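PDB 7BOP: alpha-1,2-mannosyltransferase (Ktr4), putative from Neosartorya fumigata, which is a putative fungal glycosyltransferase of the GT-A fold, belonging to the glycolipid 2-alpha-mannosyltransferase family, modelled here with GDP and manganese. Local coordinates for residues Q362-A365 and F369-K372. Numbering follows the deposited sequence.
Sequences QFYA and FLAK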
loop_
_atom_site.group_PDB
_atom_site.type_symbol
_atom_site.label_atom_id
_atom_site.label_comp_id
_atom_site.label_asym_id
_atom_site.label_seq_id
_atom_site.Cartn_x
_atom_site.Cartn_y
_atom_site.Cartn_z
ATOM N N GLN A 362 -10.886 9.529 13.864
ATOM C CA GLN A 362 -10.677 10.775 13.143
ATOM C C GLN A 362 -9.898 10.424 11.894
ATOM O O GLN A 362 -8.733 10.027 11.973
ATOM C CB GLN A 362 -9.907 11.793 13.970
ATOM C CG GLN A 362 -9.708 13.121 13.254
ATOM C CD GLN A 362 -8.923 14.126 14.075
ATOM O OE1 GLN A 362 -8.950 14.105 15.306
ATOM N NE2 GLN A 362 -8.214 15.024 13.388
ATOM N N PHE A 363 -10.549 10.594 10.748
ATOM C CA PHE A 363 -10.023 10.152 9.459
ATOM C C PHE A 363 -8.902 11.061 8.921
ATOM O O PHE A 363 -7.946 10.572 8.307
ATOM C CB PHE A 363 -11.178 10.039 8.450
ATOM C CG PHE A 363 -10.729 9.865 7.031
ATOM C CD1 PHE A 363 -10.009 8.744 6.651
ATOM C CD2 PHE A 363 -11.010 10.837 6.075
ATOM C CE1 PHE A 363 -9.573 8.594 5.345
ATOM C CE2 PHE A 363 -10.586 10.688 4.772
ATOM C CZ PHE A 363 -9.868 9.567 4.405
ATOM N N TYR A 364 -9.019 12.372 9.158
ATOM C CA TYR A 364 -8.149 13.353 8.521
ATOM C C TYR A 364 -7.709 14.441 9.494
ATOM O O TYR A 364 -8.389 14.711 10.484
ATOM C CB TYR A 364 -8.873 14.010 7.334
ATOM C CG TYR A 364 -10.021 14.911 7.757
ATOM C CD1 TYR A 364 -11.295 14.394 7.999
ATOM C CD2 TYR A 364 -9.827 16.278 7.930
ATOM C CE1 TYR A 364 -12.347 15.215 8.408
ATOM C CE2 TYR A 364 -10.864 17.108 8.342
ATOM C CZ TYR A 364 -12.119 16.575 8.576
ATOM O OH TYR A 364 -13.133 17.412 8.974
ATOM N N ALA A 365 -6.580 15.066 9.174
ATOM C CA ALA A 365 -6.149 16.310 9.805
ATOM C C ALA A 365 -5.977 17.337 8.695
ATOM O O ALA A 365 -5.204 17.114 7.765
ATOM C CB ALA A 365 -4.839 16.109 10.548
ATOM N N PHE A 369 -12.917 19.623 3.795
ATOM C CA PHE A 369 -13.155 18.999 2.489
ATOM C C PHE A 369 -12.387 17.677 2.312
ATOM O O PHE A 369 -12.702 16.916 1.406
ATOM C CB PHE A 369 -12.900 19.961 1.309
ATOM C CG PHE A 369 -11.463 20.386 1.137
ATOM C CD1 PHE A 369 -10.508 19.510 0.627
ATOM C CD2 PHE A 369 -11.075 21.691 1.429
ATOM C CE1 PHE A 369 -9.191 19.906 0.450
ATOM C CE2 PHE A 369 -9.760 22.100 1.244
ATOM C CZ PHE A 369 -8.815 21.203 0.759
ATOM N N LEU A 370 -11.396 17.412 3.165
ATOM C CA LEU A 370 -10.710 16.115 3.158
ATOM C C LEU A 370 -11.578 14.914 3.574
ATOM O O LEU A 370 -11.249 13.778 3.214
ATOM C CB LEU A 370 -9.469 16.170 4.030
ATOM C CG LEU A 370 -8.354 17.104 3.567
ATOM C CD1 LEU A 370 -7.214 17.048 4.572
ATOM C CD2 LEU A 370 -7.859 16.752 2.175
ATOM N N ALA A 371 -12.670 15.151 4.314
ATOM C CA ALA A 371 -13.531 14.070 4.812
ATOM C C ALA A 371 -14.059 13.149 3.712
ATOM O O ALA A 371 -14.172 11.938 3.912
ATOM C CB ALA A 371 -14.700 14.639 5.613
ATOM N N LYS A 372 -14.368 13.721 2.548
ATOM C CA LYS A 372 -14.937 12.946 1.432
ATOM C C LYS A 372 -13.958 12.001 0.715
ATOM O O LYS A 372 -14.360 11.277 -0.190
ATOM C CB LYS A 372 -15.592 13.887 0.412
ATOM C CG LYS A 372 -14.650 14.782 -0.363
ATOM C CD LYS A 372 -15.391 15.605 -1.415
ATOM C CE LYS A 372 -16.072 16.825 -0.818
ATOM N NZ LYS A 372 -15.083 17.893 -0.494
#
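A 3-10 segment in the C-terminal loop of this GT-A glycosyltransferase, between strand 346-348 and helix 376-382, packs L370 and A371 against the neighbouring aromatics F363 and Y364. The chain leaves A365 and returns in a 3-10 segment that includes 369-372, so that the CA atoms of Y364 and L370 end up 6.6 Å apart. Y364 meets both L370 and A371 with its ring. With CG held between its own backbone N and carbonyl carbon (chi1 69°), the ring is presented to the 3-10 segment: the backbone N of A371 sits 4.0 Å above the ring plane, displaced toward the rim, and A371 CB comes to 3.7 Å from Y364 CE1. On the same side of the plane, L370 CB approaches Y364 CD2 obliquely at 3.9 Å, while farther out along the leucine L370 CD1 rests 3.8 Å from the carbonyl O of A365. F363 works differently. Its CG is anti to the backbone N (chi1 168°), and the ring meets the 3-10 segment with its edge, F363 CE2 lying 3.5 Å from L370 O, which stays close to the ring plane; this suits a carbonyl oxygen facing the weakly positive ring hydrogens. F363 is buried and also stacks on the ring of Y346, and L370 and Y364 touch Y346 too, which joins the 3-10 segment to strand 346-348. Q362, extended through chi1 and chi2, runs alongside its own segment, and its NE2 gives a nearly straight bond (171° at the hydrogen) to Y364 O at 2.9 Å.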